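Carbonic anhydrase (Porphyridium purpureum, PDB 1DDZ) probably catalyses the zinc-dependent, reversible hydration of carbon dioxide to hydrogencarbonate as a beta-class carbonic anhydrase. Local coordinates at residues E14-F17 and I18-A22; E186-H189 and N190-T194; S265-D268 and S269-K273. All coordinates share one frame; numbering follows the deposited sequence.

Contact 1 of 3, residues E14-F17 and I18-A22; sequences EKKF and IELEA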
# COMPACT_ATOMS: atom_id res chain seq x y z
N GLU A 14 4.17 25.96 -0.67
CA GLU A 14 4.56 26.04 -2.08
C GLU A 14 5.59 27.15 -2.34
O GLU A 14 6.60 26.92 -2.99
CB GLU A 14 3.32 26.23 -2.97
CG GLU A 14 2.76 24.91 -3.55
CD GLU A 14 1.23 24.85 -3.68
OE1 GLU A 14 0.70 23.72 -3.80
OE2 GLU A 14 0.55 25.91 -3.67
N LYS A 15 5.35 28.32 -1.77
CA LYS A 15 6.26 29.45 -1.94
C LYS A 15 7.60 29.09 -1.33
O LYS A 15 8.65 29.26 -1.95
CB LYS A 15 5.71 30.69 -1.26
CG LYS A 15 4.45 31.23 -1.90
CD LYS A 15 4.01 32.45 -1.14
CE LYS A 15 2.71 33.02 -1.68
NZ LYS A 15 2.24 34.10 -0.76
N LYS A 16 7.55 28.58 -0.11
CA LYS A 16 8.74 28.16 0.59
C LYS A 16 9.59 27.21 -0.26
O LYS A 16 10.81 27.38 -0.37
CB LYS A 16 8.37 27.48 1.89
CG LYS A 16 9.56 26.95 2.66
CD LYS A 16 10.48 28.10 3.01
CE LYS A 16 11.74 27.64 3.72
NZ LYS A 16 12.45 28.78 4.39
N PHE A 17 8.97 26.22 -0.90
CA PHE A 17 9.79 25.32 -1.68
C PHE A 17 10.37 25.89 -2.96
O PHE A 17 11.50 25.57 -3.30
CB PHE A 17 9.15 23.94 -1.84
CG PHE A 17 9.43 23.02 -0.67
CD1 PHE A 17 10.50 22.14 -0.70
CD2 PHE A 17 8.70 23.13 0.50
CE1 PHE A 17 10.85 21.39 0.41
CE2 PHE A 17 9.04 22.39 1.62
CZ PHE A 17 10.11 21.52 1.58
N ILE A 18 9.67 26.85 -3.57
CA ILE A 18 10.17 27.51 -4.77
C ILE A 18 11.46 28.22 -4.35
O ILE A 18 12.47 28.16 -5.04
CB ILE A 18 9.16 28.52 -5.30
CG1 ILE A 18 8.02 27.80 -6.01
CG2 ILE A 18 9.83 29.50 -6.25
CD1 ILE A 18 6.82 28.67 -6.28
N GLU A 19 11.44 28.81 -3.17
CA GLU A 19 12.59 29.51 -2.61
C GLU A 19 13.75 28.52 -2.33
O GLU A 19 14.91 28.81 -2.63
CB GLU A 19 12.14 30.15 -1.31
CG GLU A 19 12.89 31.36 -0.86
CD GLU A 19 12.10 32.12 0.20
OE1 GLU A 19 12.62 32.31 1.32
OE2 GLU A 19 10.95 32.53 -0.09
N LEU A 20 13.43 27.35 -1.78
CA LEU A 20 14.44 26.33 -1.49
C LEU A 20 15.03 25.76 -2.78
O LEU A 20 16.20 25.45 -2.86
CB LEU A 20 13.82 25.22 -0.65
CG LEU A 20 13.49 25.57 0.80
CD1 LEU A 20 12.95 24.34 1.50
CD2 LEU A 20 14.74 26.08 1.50
N GLU A 21 14.22 25.62 -3.80
CA GLU A 21 14.72 25.10 -5.05
C GLU A 21 15.75 26.05 -5.67
O GLU A 21 16.80 25.62 -6.17
CB GLU A 21 13.58 24.86 -6.03
CG GLU A 21 14.07 24.23 -7.29
CD GLU A 21 12.97 24.08 -8.29
OE1 GLU A 21 13.22 24.45 -9.46
OE2 GLU A 21 11.88 23.58 -7.92
N ALA A 22 15.47 27.35 -5.61
CA ALA A 22 16.38 28.37 -6.13
C ALA A 22 17.71 28.30 -5.38
O ALA A 22 18.79 28.31 -5.97
CB ALA A 22 15.77 29.74 -5.96
O HOH W 1 13.87 30.08 2.14
O HOH W 2 10.46 23.64 -5.07

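Contact 2 of 3, residues E186-H189 and N190-T194; sequences EQVH and NVCAT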
# COMPACT_ATOMS: atom_id res chain seq x y z
N GLU A 186 6.13 -14.91 11.41
CA GLU A 186 5.08 -14.63 10.43
C GLU A 186 5.64 -13.78 9.25
O GLU A 186 5.35 -14.02 8.09
CB GLU A 186 3.93 -13.92 11.14
CG GLU A 186 2.54 -14.39 10.72
CD GLU A 186 2.36 -15.92 10.81
OE1 GLU A 186 2.28 -16.54 9.72
OE2 GLU A 186 2.27 -16.49 11.94
N GLN A 187 6.49 -12.80 9.55
CA GLN A 187 7.08 -11.99 8.49
C GLN A 187 8.01 -12.86 7.61
O GLN A 187 7.98 -12.75 6.39
CB GLN A 187 7.82 -10.76 9.08
CG GLN A 187 6.97 -9.86 10.01
CD GLN A 187 5.52 -9.68 9.55
OE1 GLN A 187 5.27 -9.34 8.41
NE2 GLN A 187 4.58 -9.95 10.44
N VAL A 188 8.77 -13.77 8.21
CA VAL A 188 9.62 -14.67 7.45
C VAL A 188 8.74 -15.46 6.49
O VAL A 188 9.06 -15.62 5.31
CB VAL A 188 10.38 -15.64 8.37
CG1 VAL A 188 10.99 -16.80 7.57
CG2 VAL A 188 11.48 -14.88 9.08
N HIS A 189 7.60 -15.92 6.98
CA HIS A 189 6.66 -16.64 6.12
C HIS A 189 6.28 -15.76 4.92
O HIS A 189 6.22 -16.23 3.76
CB HIS A 189 5.38 -17.01 6.89
CG HIS A 189 4.31 -17.60 6.01
ND1 HIS A 189 3.35 -16.83 5.38
CD2 HIS A 189 4.11 -18.87 5.59
CE1 HIS A 189 2.61 -17.61 4.60
NE2 HIS A 189 3.06 -18.84 4.71
N ASN A 190 5.93 -14.52 5.20
CA ASN A 190 5.52 -13.57 4.18
C ASN A 190 6.64 -13.31 3.16
O ASN A 190 6.38 -13.25 1.96
CB ASN A 190 5.04 -12.27 4.82
CG ASN A 190 3.72 -12.45 5.55
OD1 ASN A 190 3.09 -13.51 5.45
ND2 ASN A 190 3.28 -11.42 6.25
N VAL A 191 7.87 -13.19 3.62
CA VAL A 191 8.98 -12.97 2.69
C VAL A 191 9.09 -14.15 1.72
O VAL A 191 9.16 -13.95 0.51
CB VAL A 191 10.29 -12.78 3.44
CG1 VAL A 191 11.44 -12.76 2.45
CG2 VAL A 191 10.26 -11.49 4.23
N CYS A 192 9.03 -15.38 2.24
CA CYS A 192 9.14 -16.60 1.42
C CYS A 192 8.00 -16.75 0.45
O CYS A 192 8.18 -17.35 -0.62
CB CYS A 192 9.18 -17.87 2.27
SG CYS A 192 10.47 -17.90 3.49
N ALA A 193 6.83 -16.25 0.84
CA ALA A 193 5.62 -16.32 0.04
C ALA A 193 5.51 -15.27 -1.06
O ALA A 193 4.65 -15.43 -1.94
CB ALA A 193 4.39 -16.28 0.96
N THR A 194 6.35 -14.24 -1.05
CA THR A 194 6.30 -13.20 -2.10
C THR A 194 6.57 -13.81 -3.46
O THR A 194 7.30 -14.81 -3.58
CB THR A 194 7.36 -12.09 -1.91
OG1 THR A 194 8.66 -12.68 -1.98
CG2 THR A 194 7.17 -11.36 -0.57

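Contact 3 of 3, residues S265-D268 and S269-K273; sequences SELD and STMEK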
# COMPACT_ATOMS: atom_id res chain seq x y z
N SER A 265 1.08 -26.35 1.17
CA SER A 265 2.28 -26.28 0.34
C SER A 265 3.52 -26.65 1.13
O SER A 265 3.46 -26.79 2.36
CB SER A 265 2.39 -24.86 -0.18
OG SER A 265 2.42 -23.98 0.93
N GLU A 266 4.67 -26.70 0.46
CA GLU A 266 5.92 -27.00 1.14
C GLU A 266 6.19 -25.91 2.16
O GLU A 266 6.70 -26.18 3.23
CB GLU A 266 7.11 -27.00 0.17
CG GLU A 266 7.13 -28.07 -0.91
CD GLU A 266 8.32 -27.92 -1.90
OE1 GLU A 266 9.31 -27.21 -1.58
OE2 GLU A 266 8.26 -28.51 -3.01
N LEU A 267 5.85 -24.67 1.82
CA LEU A 267 6.11 -23.56 2.73
C LEU A 267 5.30 -23.70 4.00
O LEU A 267 5.80 -23.44 5.10
CB LEU A 267 5.77 -22.22 2.08
CG LEU A 267 6.67 -20.99 2.30
CD1 LEU A 267 5.81 -19.72 2.23
CD2 LEU A 267 7.41 -21.05 3.62
N ASP A 268 4.04 -24.07 3.85
CA ASP A 268 3.16 -24.26 5.01
C ASP A 268 3.80 -25.25 6.00
O ASP A 268 3.92 -24.97 7.19
CB ASP A 268 1.78 -24.78 4.57
CG ASP A 268 0.92 -23.70 3.88
OD1 ASP A 268 0.97 -22.52 4.27
OD2 ASP A 268 0.17 -24.05 2.95
N SER A 269 4.24 -26.39 5.49
CA SER A 269 4.87 -27.39 6.33
C SER A 269 6.14 -26.87 6.99
O SER A 269 6.33 -27.04 8.19
CB SER A 269 5.15 -28.62 5.49
OG SER A 269 3.91 -29.11 5.05
N THR A 270 6.97 -26.19 6.20
CA THR A 270 8.22 -25.61 6.71
C THR A 270 7.96 -24.67 7.88
O THR A 270 8.64 -24.74 8.93
CB THR A 270 8.93 -24.82 5.59
OG1 THR A 270 9.34 -25.73 4.56
CG2 THR A 270 10.15 -24.13 6.13
N MET A 271 6.96 -23.81 7.73
CA MET A 271 6.62 -22.86 8.79
C MET A 271 6.06 -23.53 10.03
O MET A 271 6.37 -23.13 11.14
CB MET A 271 5.65 -21.79 8.29
CG MET A 271 6.23 -20.88 7.19
SD MET A 271 7.84 -20.16 7.60
CE MET A 271 7.45 -19.30 9.15
N GLU A 272 5.28 -24.59 9.83
CA GLU A 272 4.69 -25.38 10.91
C GLU A 272 5.84 -25.92 11.76
O GLU A 272 5.85 -25.78 12.98
CB GLU A 272 3.91 -26.52 10.26
CG GLU A 272 3.10 -27.42 11.17
CD GLU A 272 2.23 -28.39 10.37
OE1 GLU A 272 1.01 -28.15 10.30
OE2 GLU A 272 2.77 -29.37 9.80
N LYS A 273 6.86 -26.44 11.10
CA LYS A 273 8.06 -26.94 11.79
C LYS A 273 8.78 -25.85 12.58
O LYS A 273 9.13 -26.08 13.73
CB LYS A 273 9.05 -27.54 10.81
CG LYS A 273 10.17 -28.30 11.49
CD LYS A 273 11.24 -28.74 10.49
CE LYS A 273 11.93 -30.02 10.96
NZ LYS A 273 12.36 -30.02 12.40

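Contact 1 of 3, residues E14-F17 and I18-A22
Phe-17 O takes the Glu-21 backbone N at 2.8 Å and also a weak bond from a water at about the same distance. That water gives its second bond to Glu-21 OE2, so the carboxylate at the end of an extended chain is linked, loosely, to the carbonyl one turn earlier. Across the same turn a second water accepts from Lys-16 NZ and donates to Glu-19 OE1 at 2.7 Å; Lys-16 NZ and Glu-19 OE1 themselves stay 4.7 Å apart, a pairing through solvent. The apolar side is held by Leu-20, whose CD1 lies over one face of the Phe-17 ring, 3.9 Å from its centroid and displaced toward the rim at CE1, a CH-pi contact. The other branch, Leu-20 CD2, rests on the aliphatic CE of Lys-16 at 4.0 Å; the bend of the lysine at chi2 (61°) brings that methylene back over the leucine. Beyond the two segments, Phe-17 stacks on His-443 and packs with Leu-439, while Val-481 touches Lys-16, Phe-17 and Leu-20. These i to i+3 and i to i+4 pairings belong to an amphipathic alpha-helix, 12-25, laid against helix 426-447 and strand 476-481.

Contact 2 of 3, residues E186-H189 and N190-T194
Asn-190 CB sits 3.4 Å from Gln-187 O, and its CG the same distance from Glu-186 O, the carbonyl that accepts the asparagine's own backbone N. With CG opposite the carbonyl carbon (chi1 -70°), the amide lies back along the preceding turn, between two side chains. Its OD1 meets the His-189 ring at the edge, in the ring plane, and takes a weak but straight bond from ND1 (3.3 Å, 171°); ring and amide planes are turned 69° apart. On the other branch, ND2 lies 3.6 Å from Gln-187 OE1, the two amides side by side with their planes nearly perpendicular. Both amides reach the backbone of Cys-102, Gln-187 OE1 taking its N and Asn-190 ND2 giving to its O, which joins helix 172-193 to a loop of the alpha/beta carbonic anhydrase fold. With an alanine here the amide is gone, which is likely to leave His-189 ND1 and Cys-102 O without these partners and the imidazole freer to turn. Val-188 and Val-191 pack on strand 124-130. Farther on, Val-191 O accepts both Thr-194 N and, at 2.8 Å, Thr-194 OG1, the hydroxyl that as N-cap of the following helix also takes Val-197 N.

Contact 3 of 3, residues S265-D268 and S269-K273
A capping box opens helix 266-279, with Ser-265 as N-cap and Asp-268 as its partner three residues on. Asp-268 OD2 accepts the backbone N of Ser-265 at 3.0 Å, met on the anti side and 27° out of the carboxylate plane. In return Ser-265 OG takes the Asp-268 backbone N at 3.3 Å, a weak bond but a fairly straight one (161°). The aspartate reaches back because its CG stands beside its own backbone N (chi1 -73°), which turns the carboxylate toward the start of the helix. From here the helical pattern takes over: Ser-265 O receives Ser-269 N at a long 3.3 Å, while Met-271 N to Leu-267 O is 2.9 Å. On the buried side Leu-267 and Met-271 run side by side in the same direction, CD2 of the leucine touching Met-271 CG at 3.8 Å and the sulfur a little farther off. This pair packs on His-189 of helix 172-193. Other polar ends bond to residues outside the two segments: Ser-265 OG to Asp-232 OD1, Glu-266 OE1 to the backbone N of Ser-231, Thr-270 OG1 to the hydroxyl of Ser-230, and Ser-269 OG to Glu-264. Asp-268 also packs on Arg-159 of the second subunit. The negative carboxylate lies at the N-terminal end of the helix, where it would probably be stabilised by the helix dipole, while the reciprocal bonds occupy backbone N-H groups of Ser-265 and Asp-268 that have no preceding turn to serve them.

Overall arrangement
Contact 2 is the buried one, in a helix packed between strand 124-130 and helix 266-279; the side chain of Gln-187 lies about 10 Å from those of the zinc ligands Cys-74 and Cys-133. Contacts 1 and 3 are only partly buried and lie on opposite sides of the chain's centre, about 54 Å apart between centres. Contacts 2 and 3 touch directly, where helices 172-193 and 266-279 pack together. Contact 1 stands alone among the three, on helix 12-25, against helix 426-447 and strand 476-481. Its Lys-16 and Glu-19 pair through a water, whereas contact 3 spends polar groups on starting a helix and contact 2 spends its amides on a neighbouring loop.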